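Local atomic coordinates of transcriptional regulator (Vibrio virus VP882, PDB entry 7DWM), a protein that binds the small signalling molecule 3,5-dimethylpyrazin-2-ol and probably acts as a DNA-binding regulator of transcription. Residues Q24-G29 and I121-D126; K87-D92 and V102-K107; E163-V168 and I196-N201. All coordinates share one frame; numbering follows the deposited sequence.

Overall arrangement
From the N terminus, residues 24-29 lead into strand 28-32 of the PAS sheet, and contact 1 closes only when strand 119-126 comes back beside them. Contact 2 nests inside that long loop: it is the hairpin of strands 88-96 and 99-110. The two contacts share one antiparallel sheet, since strand 119-126 also lies against strand 99-110, with probable hydrogen bonds from Gln125 N to Thr104 O and from Thr106 N to His123 O. Both reach the bound 3,5-dimethylpyrazin-2-ol. Contact 3 follows in series, in the LuxR-type region, where it closes a loop between helices 163-172 and 189-203; its centre lies about 31 Å from that of contact 2.

Contact 1. Residues Q24-G29 and I121-D126; sequences QPDPWG and IFHGQD. With A1U (3,5-dimethylpyrazin-2-ol), chain C.
In the PAS sheet that lines the 3,5-dimethylpyrazin-2-ol pocket, strand 28-32 begins antiparallel to strand 119-126. Gly29 and Phe122 form a hydrogen-bonded pair: Phe122 N reaches Gly29 O at 2.8 Å, and Gly29 N returns to Phe122 O at 3.0 Å. One step before the strand, Pro27 O takes Gly124 N at 2.8 Å in a nearly straight bond (173°). Trp28 and His123, the adjacent non-hydrogen-bonded pair, share the other side of the sheet. Their rings form an offset stack, the imidazole lying over the six-membered ring of Trp28 with centroids 3.9 Å apart and planes at 6°. The CG of His123 is anti to its backbone N (180°), which lays CB over the same indole face, while Ile121 CG2 meets the indole at its edge. On the pocket side, the Phe122 ring is sandwiched between Gly29 CA, 3.7 Å from its centroid, and the ligand methyl CAH. Trp28 also packs on Trp28 of the second subunit. His123 NE2 donates to the anti lone pair of Asp26 OD1, close to the imidazole plane. With the ring clamped by stack and carboxylate, the buried aspartate would be expected to keep NE2 protonated and could favour a charged imidazole.

Contact 2. Residues K87-D92 and V102-K107; sequences KKIVLD and VFTFTK. With A1U (3,5-dimethylpyrazin-2-ol), chain C.
Strands 88-92 and 102-107 run antiparallel, their axes 4.5 Å apart at closest approach and their directions 154° apart. Three hydrogen-bonded pairs, Lys88 with Lys107, Val90 with Phe105 and Asp92 with Phe103, each contribute two N-H to O=C bonds, such as Lys88 N to Lys107 O at 2.9 Å. Side chains of these pairs share the face that holds the pocket. The Phe105 ring presents one face to the ligand, CAC lying over it toward the rim and the methyl CAG 3.5 Å from CZ. Across at about a right angle stands the Asp92 carboxylate, its plane 86° from the ring, with OD2 3.3 Å from ligand CAB; its other oxygen, OD1, is bound by His94. Lys107 bends at chi3 (74°) so that NZ reaches ligand OAI at 3.4 Å, a weak hydrogen bond, while Asp78 and Gln77 hold the same ammonium more firmly. On the reverse face the non-hydrogen-bonded pairs are Ile89 with Thr106 and Leu91 with Thr104, and Leu91 CD1 touches Val102 CG1 at 3.6 Å. Here Ile89 and Leu91 pack on Arg133 and Ala137 of the second subunit. A hairpin with one face lining a small-molecule site and the other meeting a partner subunit is an arrangement well known from PAS domains.

Contact 3. Residues E163-V168 and I196-N201; sequences EREELV and IERIRN
Glu165 is the largest single contributor to this contact between helices 163-172 and 189-203 of the LuxR-type helix-turn-helix domain, whose short segments cross at right angles with their axes 9.8 Å apart. Its CB points toward helix 189-203 and lies 3.6 Å from Ile199 CG1. The next atom, CG, is anti to the carbonyl carbon (chi1 -78°) and touches the same Ile199 CG1, so the aliphatic part of the glutamate slides along the isoleucine, the two side chains running in opposite directions. Beyond CG the chain is extended and carries the carboxylate past Ile199 to Arg198. There OE1 uses its anti lone pair to accept from Arg198 NH2 at 3.2 Å, a one-bond salt bridge with the carboxylate and guanidinium planes nearly coplanar. The second oxygen, OE2, takes a salt bridge from Lys202 and a hydrogen bond from the backbone N of Thr162, so this buried carboxylate, held by three partners, is expected to stay ionised.

One turn further along, Val168 points the same way and closes the apolar side. Its CG1, anti to the backbone N, reaches Ile196 CG1 at 3.6 Å. Helix 178-185 backs it through Ile181 and Leu185, while Leu211 of helix 208-217 packs against Ile199. By analogy with other LuxR-type domains, helix 189-203 would be the DNA-recognition helix, and here it crosses helix 163-172. Where the two isoleucines meet the valine, the same Val168 CG1 also lies 3.8 Å from Ile199 CD1.

Contact 1. Residues Q24-G29 and I121-D126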
loop_
_atom_site.group_PDB
_atom_site.type_symbol
_atom_site.label_atom_id
_atom_site.label_comp_id
_atom_site.label_asym_id
_atom_site.label_seq_id
_atom_site.Cartn_x
_atom_site.Cartn_y
_atom_site.Cartn_z
ATOM N N GLN A 24 -16.998 10.411 -3.930
ATOM C CA GLN A 24 -15.683 9.828 -4.162
ATOM C C GLN A 24 -15.784 8.821 -5.301
ATOM O O GLN A 24 -16.745 8.039 -5.352
ATOM C CB GLN A 24 -15.108 9.138 -2.916
ATOM C CG GLN A 24 -15.282 9.916 -1.622
ATOM C CD GLN A 24 -13.956 10.241 -0.979
ATOM O OE1 GLN A 24 -12.923 10.259 -1.645
ATOM N NE2 GLN A 24 -13.972 10.494 0.319
ATOM N N PRO A 25 -14.815 8.810 -6.220
ATOM C CA PRO A 25 -14.853 7.822 -7.309
ATOM C C PRO A 25 -14.628 6.396 -6.837
ATOM O O PRO A 25 -14.881 5.462 -7.607
ATOM C CB PRO A 25 -13.721 8.279 -8.243
ATOM C CG PRO A 25 -13.440 9.699 -7.857
ATOM C CD PRO A 25 -13.711 9.767 -6.388
ATOM N N ASP A 26 -14.170 6.202 -5.604
ATOM C CA ASP A 26 -13.927 4.877 -5.066
ATOM C C ASP A 26 -15.233 4.218 -4.629
ATOM O O ASP A 26 -16.167 4.897 -4.194
ATOM C CB ASP A 26 -12.993 4.955 -3.864
ATOM C CG ASP A 26 -11.553 5.190 -4.252
ATOM O OD1 ASP A 26 -10.707 5.286 -3.336
ATOM O OD2 ASP A 26 -11.264 5.282 -5.465
ATOM N N PRO A 27 -15.325 2.895 -4.747
ATOM C CA PRO A 27 -16.415 2.172 -4.081
ATOM C C PRO A 27 -16.340 2.327 -2.569
ATOM O O PRO A 27 -15.389 1.860 -1.931
ATOM C CB PRO A 27 -16.189 0.720 -4.521
ATOM C CG PRO A 27 -15.463 0.829 -5.817
ATOM C CD PRO A 27 -14.579 2.038 -5.684
ATOM N N TRP A 28 -17.339 2.986 -1.989
ATOM C CA TRP A 28 -17.392 3.258 -0.561
ATOM C C TRP A 28 -18.715 2.744 -0.011
ATOM O O TRP A 28 -19.738 2.774 -0.700
ATOM C CB TRP A 28 -17.286 4.764 -0.277
ATOM C CG TRP A 28 -15.902 5.328 -0.085
ATOM C CD1 TRP A 28 -15.189 6.074 -0.980
ATOM C CD2 TRP A 28 -15.091 5.238 1.094
ATOM N NE1 TRP A 28 -13.980 6.438 -0.440
ATOM C CE2 TRP A 28 -13.895 5.938 0.833
ATOM C CE3 TRP A 28 -15.254 4.622 2.339
ATOM C CZ2 TRP A 28 -12.872 6.041 1.773
ATOM C CZ3 TRP A 28 -14.239 4.729 3.271
ATOM C CH2 TRP A 28 -13.062 5.432 2.983
ATOM N N GLY A 29 -18.705 2.280 1.233
ATOM C CA GLY A 29 -19.973 1.887 1.834
ATOM C C GLY A 29 -19.803 1.458 3.273
ATOM O O GLY A 29 -18.690 1.390 3.795
ATOM N N ILE A 121 -17.196 -0.071 7.863
ATOM C CA ILE A 121 -17.045 0.738 6.660
ATOM C C ILE A 121 -16.051 0.020 5.762
ATOM O O ILE A 121 -15.047 -0.518 6.244
ATOM C CB ILE A 121 -16.555 2.172 6.961
ATOM C CG1 ILE A 121 -17.260 2.767 8.183
ATOM C CG2 ILE A 121 -16.678 3.080 5.735
ATOM C CD1 ILE A 121 -16.405 2.759 9.420
ATOM N N PHE A 122 -16.338 -0.014 4.464
ATOM C CA PHE A 122 -15.448 -0.618 3.490
ATOM C C PHE A 122 -15.115 0.402 2.412
ATOM O O PHE A 122 -15.990 1.146 1.938
ATOM C CB PHE A 122 -16.049 -1.901 2.871
ATOM C CG PHE A 122 -17.309 -1.678 2.078
ATOM C CD1 PHE A 122 -18.548 -1.919 2.645
ATOM C CD2 PHE A 122 -17.254 -1.263 0.754
ATOM C CE1 PHE A 122 -19.707 -1.722 1.920
ATOM C CE2 PHE A 122 -18.409 -1.059 0.029
ATOM C CZ PHE A 122 -19.638 -1.295 0.610
ATOM N N HIS A 123 -13.828 0.444 2.065
ATOM C CA HIS A 123 -13.271 1.301 1.026
ATOM C C HIS A 123 -12.585 0.406 -0.009
ATOM O O HIS A 123 -11.586 -0.261 0.335
ATOM C CB HIS A 123 -12.301 2.324 1.613
ATOM C CG HIS A 123 -11.685 3.234 0.595
ATOM N ND1 HIS A 123 -10.472 3.858 0.795
ATOM C CD2 HIS A 123 -12.115 3.631 -0.626
ATOM C CE1 HIS A 123 -10.180 4.598 -0.261
ATOM N NE2 HIS A 123 -11.161 4.478 -1.137
ATOM N N GLY A 124 -13.096 0.379 -1.201
ATOM C CA GLY A 124 -12.527 -0.403 -2.295
ATOM C C GLY A 124 -11.667 0.474 -3.193
ATOM O O GLY A 124 -12.088 1.558 -3.598
ATOM N N GLN A 125 -10.465 -0.012 -3.491
ATOM C CA GLN A 125 -9.523 0.712 -4.339
ATOM C C GLN A 125 -9.094 -0.166 -5.506
ATOM O O GLN A 125 -8.638 -1.296 -5.304
ATOM C CB GLN A 125 -8.292 1.159 -3.541
ATOM C CG GLN A 125 -8.612 1.850 -2.225
ATOM C CD GLN A 125 -7.437 2.640 -1.684
ATOM O OE1 GLN A 125 -7.012 2.443 -0.546
ATOM N NE2 GLN A 125 -6.903 3.541 -2.503
ATOM N N ASP A 126 -9.238 0.364 -6.721
ATOM C CA ASP A 126 -8.875 -0.357 -7.938
ATOM C C ASP A 126 -7.363 -0.319 -8.123
ATOM O O ASP A 126 -6.793 0.721 -8.466
ATOM C CB ASP A 126 -9.585 0.246 -9.146
ATOM C CG ASP A 126 -9.472 -0.626 -10.383
ATOM O OD1 ASP A 126 -9.962 -0.207 -11.452
ATOM O OD2 ASP A 126 -8.894 -1.730 -10.289
HETATM C CAB A1U C . -15.716 -7.429 -1.499
HETATM C CAC A1U C . -16.643 -6.671 -2.257
HETATM C CAE A1U C . -17.632 -5.935 -0.264
HETATM C CAF A1U C . -16.672 -6.722 0.408
HETATM C CAG A1U C . -16.566 -6.693 -3.759
HETATM C CAH A1U C . -18.666 -5.123 0.455
HETATM N NAA A1U C . -15.717 -7.472 -0.140
HETATM N NAD A1U C . -17.589 -5.931 -1.610
HETATM O OAI A1U C . -16.754 -6.695 1.813
#

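Contact 2. Residues K87-D92 and V102-K107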
loop_
_atom_site.group_PDB
_atom_site.type_symbol
_atom_site.label_atom_id
_atom_site.label_comp_id
_atom_site.label_asym_id
_atom_site.label_seq_id
_atom_site.Cartn_x
_atom_site.Cartn_y
_atom_site.Cartn_z
ATOM N N LYS A 87 -7.976 -1.572 11.527
ATOM C CA LYS A 87 -8.578 -1.816 10.197
ATOM C C LYS A 87 -7.944 -3.061 9.578
ATOM O O LYS A 87 -6.855 -3.423 10.013
ATOM C CB LYS A 87 -8.208 -0.661 9.268
ATOM C CG LYS A 87 -6.936 -0.894 8.466
ATOM C CD LYS A 87 -6.376 0.347 7.824
ATOM C CE LYS A 87 -4.888 0.261 7.560
ATOM N NZ LYS A 87 -4.248 -0.798 8.375
ATOM N N LYS A 88 -8.635 -3.700 8.629
ATOM C CA LYS A 88 -8.080 -4.835 7.909
ATOM C C LYS A 88 -8.313 -4.660 6.418
ATOM O O LYS A 88 -9.398 -4.261 5.979
ATOM C CB LYS A 88 -8.675 -6.178 8.372
ATOM C CG LYS A 88 -8.237 -6.643 9.764
ATOM C CD LYS A 88 -9.094 -5.988 10.835
ATOM C CE LYS A 88 -8.316 -5.701 12.107
ATOM N NZ LYS A 88 -9.250 -5.444 13.241
ATOM N N ILE A 89 -7.280 -4.965 5.645
ATOM C CA ILE A 89 -7.275 -4.796 4.201
ATOM C C ILE A 89 -7.511 -6.152 3.557
ATOM O O ILE A 89 -6.877 -7.154 3.926
ATOM C CB ILE A 89 -5.956 -4.163 3.720
ATOM C CG1 ILE A 89 -5.619 -2.932 4.565
ATOM C CG2 ILE A 89 -6.047 -3.757 2.269
ATOM C CD1 ILE A 89 -4.134 -2.629 4.638
ATOM N N VAL A 90 -8.431 -6.189 2.606
ATOM C CA VAL A 90 -8.748 -7.387 1.848
ATOM C C VAL A 90 -8.410 -7.196 0.381
ATOM O O VAL A 90 -8.819 -6.209 -0.256
ATOM C CB VAL A 90 -10.204 -7.812 2.072
ATOM C CG1 VAL A 90 -11.109 -7.107 1.148
ATOM C CG2 VAL A 90 -10.332 -9.347 1.767
ATOM N N LEU A 91 -7.582 -8.105 -0.127
ATOM C CA LEU A 91 -7.316 -8.269 -1.544
ATOM C C LEU A 91 -8.471 -9.049 -2.146
ATOM O O LEU A 91 -8.649 -10.237 -1.848
ATOM C CB LEU A 91 -5.987 -8.991 -1.765
ATOM C CG LEU A 91 -5.636 -9.455 -3.192
ATOM C CD1 LEU A 91 -5.498 -8.272 -4.141
ATOM C CD2 LEU A 91 -4.365 -10.292 -3.189
ATOM N N ASP A 92 -9.260 -8.387 -2.979
ATOM C CA ASP A 92 -10.416 -8.973 -3.642
ATOM C C ASP A 92 -10.135 -8.990 -5.137
ATOM O O ASP A 92 -10.191 -7.953 -5.802
ATOM C CB ASP A 92 -11.673 -8.165 -3.319
ATOM C CG ASP A 92 -12.458 -8.718 -2.130
ATOM O OD1 ASP A 92 -13.047 -9.811 -2.219
ATOM O OD2 ASP A 92 -12.525 -8.060 -1.091
ATOM N N VAL A 102 -8.445 -6.377 -9.765
ATOM C CA VAL A 102 -7.695 -6.593 -8.537
ATOM C C VAL A 102 -7.994 -5.397 -7.644
ATOM O O VAL A 102 -7.413 -4.320 -7.820
ATOM C CB VAL A 102 -6.191 -6.727 -8.802
ATOM C CG1 VAL A 102 -5.438 -7.001 -7.509
ATOM C CG2 VAL A 102 -5.918 -7.813 -9.834
ATOM N N PHE A 103 -8.913 -5.558 -6.701
ATOM C CA PHE A 103 -9.240 -4.489 -5.779
ATOM C C PHE A 103 -8.602 -4.739 -4.422
ATOM O O PHE A 103 -8.312 -5.872 -4.031
ATOM C CB PHE A 103 -10.755 -4.352 -5.617
ATOM C CG PHE A 103 -11.359 -3.293 -6.485
ATOM C CD1 PHE A 103 -11.930 -2.162 -5.924
ATOM C CD2 PHE A 103 -11.358 -3.424 -7.862
ATOM C CE1 PHE A 103 -12.488 -1.181 -6.723
ATOM C CE2 PHE A 103 -11.913 -2.447 -8.668
ATOM C CZ PHE A 103 -12.480 -1.326 -8.096
ATOM N N THR A 104 -8.390 -3.645 -3.709
ATOM C CA THR A 104 -8.160 -3.649 -2.275
ATOM C C THR A 104 -9.424 -3.128 -1.608
ATOM O O THR A 104 -9.865 -2.012 -1.903
ATOM C CB THR A 104 -6.946 -2.780 -1.941
ATOM O OG1 THR A 104 -5.746 -3.461 -2.331
ATOM C CG2 THR A 104 -6.906 -2.396 -0.470
ATOM N N PHE A 105 -10.004 -3.933 -0.718
ATOM C CA PHE A 105 -11.132 -3.508 0.110
ATOM C C PHE A 105 -10.662 -3.381 1.554
ATOM O O PHE A 105 -10.368 -4.385 2.210
ATOM C CB PHE A 105 -12.311 -4.470 -0.018
ATOM C CG PHE A 105 -13.171 -4.204 -1.218
ATOM C CD1 PHE A 105 -14.224 -3.306 -1.148
ATOM C CD2 PHE A 105 -12.914 -4.837 -2.423
ATOM C CE1 PHE A 105 -15.011 -3.051 -2.257
ATOM C CE2 PHE A 105 -13.695 -4.585 -3.535
ATOM C CZ PHE A 105 -14.746 -3.690 -3.452
ATOM N N THR A 106 -10.586 -2.139 2.032
ATOM C CA THR A 106 -10.189 -1.828 3.401
ATOM C C THR A 106 -11.425 -1.741 4.292
ATOM O O THR A 106 -12.298 -0.894 4.068
ATOM C CB THR A 106 -9.402 -0.517 3.445
ATOM O OG1 THR A 106 -10.303 0.594 3.419
ATOM C CG2 THR A 106 -8.466 -0.433 2.261
ATOM N N LYS A 107 -11.496 -2.616 5.295
ATOM C CA LYS A 107 -12.651 -2.680 6.182
ATOM C C LYS A 107 -12.252 -2.267 7.591
ATOM O O LYS A 107 -11.310 -2.823 8.168
ATOM C CB LYS A 107 -13.259 -4.080 6.161
ATOM C CG LYS A 107 -13.459 -4.575 4.737
ATOM C CD LYS A 107 -13.718 -6.070 4.626
ATOM C CE LYS A 107 -15.119 -6.427 5.086
ATOM N NZ LYS A 107 -15.463 -7.839 4.760
HETATM C CAB A1U C . -15.716 -7.429 -1.499
HETATM C CAC A1U C . -16.643 -6.671 -2.257
HETATM C CAE A1U C . -17.632 -5.935 -0.264
HETATM C CAF A1U C . -16.672 -6.722 0.408
HETATM C CAG A1U C . -16.566 -6.693 -3.759
HETATM C CAH A1U C . -18.666 -5.123 0.455
HETATM N NAA A1U C . -15.717 -7.472 -0.140
HETATM N NAD A1U C . -17.589 -5.931 -1.610
HETATM O OAI A1U C . -16.754 -6.695 1.813
#

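Contact 3. Residues E163-V168 and I196-N201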
loop_
_atom_site.group_PDB
_atom_site.type_symbol
_atom_site.label_atom_id
_atom_site.label_comp_id
_atom_site.label_asym_id
_atom_site.label_seq_id
_atom_site.Cartn_x
_atom_site.Cartn_y
_atom_site.Cartn_z
ATOM N N GLU A 163 4.959 -21.197 -17.174
ATOM C CA GLU A 163 4.352 -20.972 -15.866
ATOM C C GLU A 163 5.312 -21.342 -14.741
ATOM O O GLU A 163 5.516 -20.560 -13.801
ATOM C CB GLU A 163 3.050 -21.765 -15.755
ATOM C CG GLU A 163 1.895 -21.159 -16.538
ATOM C CD GLU A 163 0.540 -21.503 -15.949
ATOM O OE1 GLU A 163 -0.411 -20.721 -16.155
ATOM O OE2 GLU A 163 0.426 -22.554 -15.284
ATOM N N ARG A 164 5.935 -22.519 -14.833
ATOM C CA ARG A 164 6.897 -22.910 -13.809
ATOM C C ARG A 164 8.107 -21.986 -13.810
ATOM O O ARG A 164 8.646 -21.661 -12.746
ATOM C CB ARG A 164 7.336 -24.360 -14.005
ATOM C CG ARG A 164 8.459 -24.784 -13.061
ATOM C CD ARG A 164 8.912 -26.207 -13.314
ATOM N NE ARG A 164 7.794 -27.142 -13.254
ATOM C CZ ARG A 164 7.862 -28.410 -13.638
ATOM N NH1 ARG A 164 6.793 -29.189 -13.548
ATOM N NH2 ARG A 164 8.999 -28.904 -14.110
ATOM N N GLU A 165 8.544 -21.547 -14.994
ATOM C CA GLU A 165 9.651 -20.600 -15.065
ATOM C C GLU A 165 9.275 -19.273 -14.424
ATOM O O GLU A 165 10.099 -18.645 -13.750
ATOM C CB GLU A 165 10.073 -20.397 -16.520
ATOM C CG GLU A 165 10.918 -21.542 -17.071
ATOM C CD GLU A 165 10.951 -21.580 -18.589
ATOM O OE1 GLU A 165 11.509 -22.551 -19.140
ATOM O OE2 GLU A 165 10.428 -20.643 -19.232
ATOM N N GLU A 166 8.029 -18.835 -14.617
ATOM C CA GLU A 166 7.558 -17.626 -13.951
ATOM C C GLU A 166 7.592 -17.783 -12.435
ATOM O O GLU A 166 8.001 -16.861 -11.720
ATOM C CB GLU A 166 6.152 -17.272 -14.433
ATOM C CG GLU A 166 6.137 -16.562 -15.781
ATOM C CD GLU A 166 4.802 -15.913 -16.094
ATOM O OE1 GLU A 166 3.767 -16.404 -15.597
ATOM O OE2 GLU A 166 4.789 -14.911 -16.840
ATOM N N LEU A 167 7.162 -18.941 -11.925
ATOM C CA LEU A 167 7.218 -19.181 -10.482
ATOM C C LEU A 167 8.660 -19.150 -9.977
ATOM O O LEU A 167 8.979 -18.494 -8.970
ATOM C CB LEU A 167 6.571 -20.525 -10.154
ATOM C CG LEU A 167 5.193 -20.515 -9.491
ATOM C CD1 LEU A 167 4.134 -20.065 -10.478
ATOM C CD2 LEU A 167 4.854 -21.889 -8.945
ATOM N N VAL A 168 9.541 -19.879 -10.668
ATOM C CA VAL A 168 10.944 -19.949 -10.276
ATOM C C VAL A 168 11.561 -18.558 -10.256
ATOM O O VAL A 168 12.301 -18.212 -9.331
ATOM C CB VAL A 168 11.716 -20.899 -11.213
ATOM C CG1 VAL A 168 13.216 -20.767 -10.994
ATOM C CG2 VAL A 168 11.271 -22.336 -10.991
ATOM N N ILE A 196 16.083 -22.788 -13.960
ATOM C CA ILE A 196 16.871 -21.561 -13.877
ATOM C C ILE A 196 17.763 -21.415 -15.101
ATOM O O ILE A 196 17.954 -20.309 -15.618
ATOM C CB ILE A 196 17.691 -21.530 -12.575
ATOM C CG1 ILE A 196 16.765 -21.471 -11.362
ATOM C CG2 ILE A 196 18.636 -20.335 -12.563
ATOM C CD1 ILE A 196 17.487 -21.617 -10.047
ATOM N N GLU A 197 18.337 -22.523 -15.572
ATOM C CA GLU A 197 19.165 -22.470 -16.773
ATOM C C GLU A 197 18.355 -21.989 -17.971
ATOM O O GLU A 197 18.812 -21.132 -18.741
ATOM C CB GLU A 197 19.773 -23.845 -17.049
ATOM C CG GLU A 197 20.386 -23.988 -18.431
ATOM C CD GLU A 197 21.827 -23.518 -18.482
ATOM O OE1 GLU A 197 22.428 -23.558 -19.576
ATOM O OE2 GLU A 197 22.357 -23.109 -17.428
ATOM N N ARG A 198 17.130 -22.501 -18.123
ATOM C CA ARG A 198 16.330 -22.098 -19.275
ATOM C C ARG A 198 15.865 -20.648 -19.155
ATOM O O ARG A 198 15.823 -19.921 -20.155
ATOM C CB ARG A 198 15.134 -23.035 -19.444
ATOM C CG ARG A 198 15.471 -24.308 -20.198
ATOM C CD ARG A 198 14.233 -25.132 -20.497
ATOM N NE ARG A 198 14.151 -26.312 -19.645
ATOM C CZ ARG A 198 13.520 -26.345 -18.477
ATOM N NH1 ARG A 198 13.500 -27.466 -17.767
ATOM N NH2 ARG A 198 12.907 -25.261 -18.017
ATOM N N ILE A 199 15.568 -20.192 -17.935
ATOM C CA ILE A 199 15.227 -18.783 -17.732
ATOM C C ILE A 199 16.412 -17.891 -18.085
ATOM O O ILE A 199 16.282 -16.914 -18.837
ATOM C CB ILE A 199 14.774 -18.540 -16.282
ATOM C CG1 ILE A 199 13.437 -19.218 -16.004
ATOM C CG2 ILE A 199 14.689 -17.048 -15.995
ATOM C CD1 ILE A 199 13.179 -19.430 -14.530
ATOM N N ARG A 200 17.580 -18.208 -17.521
ATOM C CA ARG A 200 18.809 -17.481 -17.812
ATOM C C ARG A 200 19.043 -17.358 -19.312
ATOM O O ARG A 200 19.324 -16.268 -19.823
ATOM C CB ARG A 200 19.984 -18.189 -17.137
ATOM C CG ARG A 200 21.145 -17.291 -16.798
ATOM C CD ARG A 200 22.415 -18.106 -16.658
ATOM N NE ARG A 200 22.958 -18.493 -17.956
ATOM C CZ ARG A 200 23.298 -19.734 -18.284
ATOM N NH1 ARG A 200 23.153 -20.718 -17.406
ATOM N NH2 ARG A 200 23.786 -19.994 -19.490
ATOM N N ASN A 201 18.931 -18.475 -20.035
ATOM C CA ASN A 201 19.183 -18.434 -21.472
ATOM C C ASN A 201 18.124 -17.619 -22.201
ATOM O O ASN A 201 18.433 -16.931 -23.181
ATOM C CB ASN A 201 19.270 -19.851 -22.032
ATOM C CG ASN A 201 20.648 -20.452 -21.850
ATOM O OD1 ASN A 201 21.632 -19.728 -21.684
ATOM N ND2 ASN A 201 20.728 -21.776 -21.872
#